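Local coordinates for austinoid biosynthesis clusters protein H (Emericella nidulans FGSC A4, PDB 5X9K) that takes part in the biosynthesis of the fungal meroterpenoids austinol and dehydroaustinol, as a homodimeric member of the trt14 isomerase family, at residues A[104-116]-A[125-137]. Sequence-based numbering, arbitrary orientation.
Sequences EPARKVVLHIEGK and ETEYVYILQINEE
I113 meets Y128 and Y130 in the tightly packed part of an antiparallel beta hairpin, built from strands 108-119 and 122-134 in the curved sheet of this alpha+beta fold. Paired N-H and C=O groups tie V109 to L132, L111 to Y130, I113 to Y128 and G115 to T126. On this face I113, Y128 and Y130 pack on L92 of strand 87-94, and L132 on F144 of strand 141-148 and F36 of helix 26-38. A beta-branched isoleucine fits between two tyrosines because its branches diverge: CG1 of I113 lies over a face of the Y130 ring, 4.1 Å from CG of Y130, while CG2 of I113, anti to the backbone N, reaches CD2 of Y128 at 3.8 Å. F144 meets the Y130 ring edge-to-face.

The other side of the sheet carries V110, H112, E127, V129 and I131 and faces the second subunit. Here CG2 of V110 runs alongside CG1 of I131 at 3.9 Å. H112 NE2 donates to E127 OE1 over 2.9 Å; ring and carboxylate are nearly coplanar, 18° apart, and the bond lies in the ring plane. OE2 of E127 accepts from the backbone N of S63 of the second subunit. A carboxylate suits this buried spot because both oxygens are engaged, one within the chain and one across the dimer.

The solvent side is looser. K116 and E125 touch through their CG methylenes, 4.0 Å apart; their long aliphatic stems pack while the charged ends can reach water. K108 NZ makes only a weak bond to Q133 OE1. R107, by contrast, is firmly held: E142 takes its NH2, CG of E136 lies over its guanidinium, and R107 NE donates to I134 O at 2.7 Å, with the donor tilted 25° from the carbonyl plane of I134.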
loop_
_atom_site.group_PDB
_atom_site.type_symbol
_atom_site.label_atom_id
_atom_site.label_comp_id
_atom_site.label_asym_id
_atom_site.label_seq_id
_atom_site.Cartn_x
_atom_site.Cartn_y
_atom_site.Cartn_z
ATOM N N GLU A 104 5.341 -12.633 12.378
ATOM C CA GLU A 104 6.563 -13.347 12.748
ATOM C C GLU A 104 6.689 -14.689 12.039
ATOM O O GLU A 104 7.763 -14.963 11.481
ATOM C CB GLU A 104 6.630 -13.489 14.275
ATOM C CG GLU A 104 7.954 -14.106 14.791
ATOM C CD GLU A 104 8.049 -14.080 16.311
ATOM O OE1 GLU A 104 7.163 -13.469 16.937
ATOM O OE2 GLU A 104 9.004 -14.668 16.874
ATOM N N PRO A 105 5.657 -15.554 12.004
ATOM C CA PRO A 105 5.790 -16.809 11.247
ATOM C C PRO A 105 6.221 -16.610 9.807
ATOM O O PRO A 105 7.103 -17.328 9.326
ATOM C CB PRO A 105 4.375 -17.399 11.320
ATOM C CG PRO A 105 3.839 -16.901 12.586
ATOM C CD PRO A 105 4.384 -15.511 12.749
ATOM N N ALA A 106 5.602 -15.662 9.097
ATOM C CA ALA A 106 5.914 -15.411 7.695
ATOM C C ALA A 106 7.194 -14.601 7.473
ATOM O O ALA A 106 7.590 -14.429 6.316
ATOM C CB ALA A 106 4.753 -14.666 7.036
ATOM N N ARG A 107 7.805 -14.064 8.525
ATOM C CA ARG A 107 8.994 -13.208 8.414
ATOM C C ARG A 107 8.684 -11.932 7.629
ATOM O O ARG A 107 9.477 -11.489 6.800
ATOM C CB ARG A 107 10.172 -13.961 7.779
ATOM C CG ARG A 107 10.459 -15.309 8.448
ATOM C CD ARG A 107 11.777 -15.926 7.965
ATOM N NE ARG A 107 11.814 -16.042 6.519
ATOM C CZ ARG A 107 11.172 -16.983 5.834
ATOM N NH1 ARG A 107 10.467 -17.904 6.476
ATOM N NH2 ARG A 107 11.245 -17.013 4.516
ATOM N N LYS A 108 7.520 -11.336 7.895
ATOM C CA LYS A 108 7.054 -10.166 7.157
ATOM C C LYS A 108 6.832 -8.984 8.091
ATOM O O LYS A 108 6.288 -9.127 9.195
ATOM C CB LYS A 108 5.768 -10.485 6.385
ATOM C CG LYS A 108 6.005 -11.405 5.194
ATOM C CD LYS A 108 4.729 -11.621 4.374
ATOM C CE LYS A 108 4.831 -12.868 3.504
ATOM N NZ LYS A 108 4.572 -12.578 2.068
ATOM N N VAL A 109 7.273 -7.814 7.641
ATOM C CA VAL A 109 7.102 -6.565 8.361
ATOM C C VAL A 109 6.375 -5.611 7.433
ATOM O O VAL A 109 6.814 -5.395 6.297
ATOM C CB VAL A 109 8.443 -5.957 8.797
ATOM C CG1 VAL A 109 8.200 -4.632 9.471
ATOM C CG2 VAL A 109 9.239 -6.941 9.715
ATOM N N VAL A 110 5.278 -5.042 7.912
ATOM C CA VAL A 110 4.469 -4.104 7.136
ATOM C C VAL A 110 4.666 -2.713 7.717
ATOM O O VAL A 110 4.503 -2.514 8.930
ATOM C CB VAL A 110 2.981 -4.489 7.144
ATOM C CG1 VAL A 110 2.194 -3.522 6.253
ATOM C CG2 VAL A 110 2.808 -5.906 6.634
ATOM N N LEU A 111 4.995 -1.747 6.854
ATOM C CA LEU A 111 5.331 -0.399 7.294
ATOM C C LEU A 111 4.595 0.630 6.457
ATOM O O LEU A 111 4.555 0.523 5.230
ATOM C CB LEU A 111 6.829 -0.135 7.175
ATOM C CG LEU A 111 7.745 -1.029 8.007
ATOM C CD1 LEU A 111 9.187 -0.857 7.579
ATOM C CD2 LEU A 111 7.580 -0.690 9.487
ATOM N N HIS A 112 4.038 1.638 7.127
ATOM C CA HIS A 112 3.527 2.823 6.452
ATOM C C HIS A 112 4.667 3.841 6.400
ATOM O O HIS A 112 5.063 4.402 7.429
ATOM C CB HIS A 112 2.289 3.349 7.181
ATOM C CG HIS A 112 1.602 4.462 6.466
ATOM N ND1 HIS A 112 0.585 5.194 7.039
ATOM C CD2 HIS A 112 1.776 4.961 5.219
ATOM C CE1 HIS A 112 0.177 6.110 6.183
ATOM N NE2 HIS A 112 0.879 5.989 5.069
ATOM N N ILE A 113 5.202 4.071 5.196
ATOM C CA ILE A 113 6.450 4.796 4.980
ATOM C C ILE A 113 6.172 6.154 4.351
ATOM O O ILE A 113 5.330 6.272 3.453
ATOM C CB ILE A 113 7.379 3.981 4.061
ATOM C CG1 ILE A 113 7.778 2.674 4.736
ATOM C CG2 ILE A 113 8.608 4.810 3.634
ATOM C CD1 ILE A 113 8.804 2.869 5.784
ATOM N N GLU A 114 6.931 7.162 4.782
ATOM C CA GLU A 114 7.002 8.464 4.123
ATOM C C GLU A 114 8.381 8.631 3.503
ATOM O O GLU A 114 9.395 8.381 4.157
ATOM C CB GLU A 114 6.750 9.587 5.129
ATOM C CG GLU A 114 5.317 9.698 5.605
ATOM C CD GLU A 114 5.160 10.790 6.645
ATOM O OE1 GLU A 114 6.148 11.060 7.364
ATOM O OE2 GLU A 114 4.058 11.377 6.729
ATOM N N GLY A 115 8.419 9.046 2.230
ATOM C CA GLY A 115 9.654 9.428 1.567
ATOM C C GLY A 115 9.647 10.922 1.287
ATOM O O GLY A 115 8.674 11.452 0.756
ATOM N N LYS A 116 10.725 11.600 1.690
ATOM C CA LYS A 116 10.836 13.044 1.507
ATOM C C LYS A 116 12.268 13.395 1.145
ATOM O O LYS A 116 13.210 12.833 1.704
ATOM C CB LYS A 116 10.416 13.824 2.771
ATOM C CG LYS A 116 9.063 13.414 3.340
ATOM C CD LYS A 116 8.746 14.154 4.634
ATOM C CE LYS A 116 7.359 13.779 5.146
ATOM N NZ LYS A 116 7.039 14.491 6.408
ATOM N N GLU A 125 7.669 14.719 -1.677
ATOM C CA GLU A 125 7.139 14.090 -0.478
ATOM C C GLU A 125 6.070 13.100 -0.906
ATOM O O GLU A 125 5.056 13.483 -1.495
ATOM C CB GLU A 125 6.571 15.122 0.499
ATOM C CG GLU A 125 7.578 16.217 0.856
ATOM C CD GLU A 125 7.135 17.058 2.039
ATOM O OE1 GLU A 125 6.004 16.855 2.534
ATOM O OE2 GLU A 125 7.922 17.924 2.470
ATOM N N THR A 126 6.297 11.826 -0.612
ATOM C CA THR A 126 5.400 10.771 -1.031
ATOM C C THR A 126 5.244 9.807 0.137
ATOM O O THR A 126 5.814 10.014 1.214
ATOM C CB THR A 126 5.934 10.096 -2.297
ATOM O OG1 THR A 126 4.893 9.332 -2.920
ATOM C CG2 THR A 126 7.164 9.211 -1.979
ATOM N N GLU A 127 4.436 8.772 -0.058
ATOM C CA GLU A 127 4.299 7.729 0.949
ATOM C C GLU A 127 4.052 6.386 0.281
ATOM O O GLU A 127 3.752 6.304 -0.909
ATOM C CB GLU A 127 3.181 8.039 1.937
ATOM C CG GLU A 127 1.873 8.358 1.272
ATOM C CD GLU A 127 0.848 8.879 2.247
ATOM O OE1 GLU A 127 0.522 8.155 3.215
ATOM O OE2 GLU A 127 0.368 10.018 2.032
ATOM N N TYR A 128 4.179 5.322 1.082
ATOM C CA TYR A 128 4.044 3.957 0.596
ATOM C C TYR A 128 3.564 3.063 1.726
ATOM O O TYR A 128 3.678 3.401 2.904
ATOM C CB TYR A 128 5.369 3.354 0.096
ATOM C CG TYR A 128 6.362 4.272 -0.558
ATOM C CD1 TYR A 128 6.604 4.199 -1.937
ATOM C CD2 TYR A 128 7.097 5.181 0.193
ATOM C CE1 TYR A 128 7.536 5.022 -2.532
ATOM C CE2 TYR A 128 8.017 6.003 -0.398
ATOM C CZ TYR A 128 8.236 5.919 -1.751
ATOM O OH TYR A 128 9.168 6.755 -2.314
ATOM N N VAL A 129 3.060 1.893 1.352
ATOM C CA VAL A 129 3.044 0.736 2.235
ATOM C C VAL A 129 4.133 -0.204 1.735
ATOM O O VAL A 129 4.138 -0.590 0.560
ATOM C CB VAL A 129 1.673 0.048 2.265
ATOM C CG1 VAL A 129 1.710 -1.175 3.187
ATOM C CG2 VAL A 129 0.591 1.038 2.740
ATOM N N TYR A 130 5.081 -0.530 2.604
ATOM C CA TYR A 130 6.057 -1.563 2.308
ATOM C C TYR A 130 5.629 -2.832 3.019
ATOM O O TYR A 130 5.260 -2.793 4.195
ATOM C CB TYR A 130 7.459 -1.173 2.795
ATOM C CG TYR A 130 8.263 -0.257 1.896
ATOM C CD1 TYR A 130 7.708 0.335 0.765
ATOM C CD2 TYR A 130 9.607 -0.012 2.177
ATOM C CE1 TYR A 130 8.482 1.156 -0.061
ATOM C CE2 TYR A 130 10.364 0.800 1.385
ATOM C CZ TYR A 130 9.814 1.380 0.271
ATOM O OH TYR A 130 10.606 2.182 -0.512
ATOM N N ILE A 131 5.705 -3.961 2.326
ATOM C CA ILE A 131 5.637 -5.276 2.978
ATOM C C ILE A 131 6.954 -5.985 2.694
ATOM O O ILE A 131 7.221 -6.372 1.550
ATOM C CB ILE A 131 4.448 -6.115 2.496
ATOM C CG1 ILE A 131 3.130 -5.397 2.799
ATOM C CG2 ILE A 131 4.471 -7.478 3.174
ATOM C CD1 ILE A 131 1.901 -6.079 2.220
ATOM N N LEU A 132 7.768 -6.181 3.731
ATOM C CA LEU A 132 9.109 -6.738 3.578
ATOM C C LEU A 132 9.131 -8.141 4.166
ATOM O O LEU A 132 8.808 -8.322 5.347
ATOM C CB LEU A 132 10.147 -5.853 4.267
ATOM C CG LEU A 132 10.092 -4.373 3.850
ATOM C CD1 LEU A 132 11.108 -3.543 4.608
ATOM C CD2 LEU A 132 10.306 -4.243 2.357
ATOM N N GLN A 133 9.499 -9.123 3.337
ATOM C CA GLN A 133 9.730 -10.498 3.780
ATOM C C GLN A 133 11.229 -10.699 3.962
ATOM O O GLN A 133 12.000 -10.491 3.022
ATOM C CB GLN A 133 9.191 -11.508 2.767
ATOM C CG GLN A 133 9.267 -12.993 3.206
ATOM C CD GLN A 133 8.695 -13.930 2.147
ATOM O OE1 GLN A 133 7.575 -13.745 1.695
ATOM N NE2 GLN A 133 9.480 -14.922 1.729
ATOM N N ILE A 134 11.632 -11.124 5.157
ATOM C CA ILE A 134 13.042 -11.315 5.482
ATOM C C ILE A 134 13.401 -12.780 5.253
ATOM O O ILE A 134 12.547 -13.667 5.376
ATOM C CB ILE A 134 13.316 -10.875 6.932
ATOM C CG1 ILE A 134 12.759 -9.468 7.186
ATOM C CG2 ILE A 134 14.803 -10.951 7.270
ATOM C CD1 ILE A 134 13.237 -8.456 6.172
ATOM N N ASN A 135 14.659 -13.047 4.889
ATOM C CA ASN A 135 15.062 -14.437 4.684
ATOM C C ASN A 135 15.104 -15.185 6.019
ATOM O O ASN A 135 14.955 -14.605 7.098
ATOM C CB ASN A 135 16.409 -14.537 3.952
ATOM C CG ASN A 135 17.554 -13.832 4.669
ATOM O OD1 ASN A 135 17.386 -13.248 5.731
ATOM N ND2 ASN A 135 18.743 -13.892 4.065
ATOM N N GLU A 136 15.288 -16.510 5.934
ATOM C CA GLU A 136 15.271 -17.328 7.149
ATOM C C GLU A 136 16.378 -16.920 8.108
ATOM O O GLU A 136 16.187 -16.924 9.327
ATOM C CB GLU A 136 15.394 -18.812 6.791
ATOM C CG GLU A 136 14.262 -19.323 5.904
ATOM C CD GLU A 136 14.467 -20.759 5.438
ATOM O OE1 GLU A 136 15.437 -21.400 5.890
ATOM O OE2 GLU A 136 13.657 -21.244 4.617
ATOM N N GLU A 137 17.545 -16.550 7.571
ATOM C CA GLU A 137 18.670 -16.121 8.397
ATOM C C GLU A 137 18.415 -14.804 9.108
ATOM O O GLU A 137 19.166 -14.466 10.024
ATOM C CB GLU A 137 19.938 -15.977 7.550
ATOM C CG GLU A 137 20.328 -17.208 6.776
ATOM C CD GLU A 137 19.828 -17.168 5.354
ATOM O OE1 GLU A 137 20.657 -17.008 4.431
ATOM O OE2 GLU A 137 18.601 -17.276 5.161
#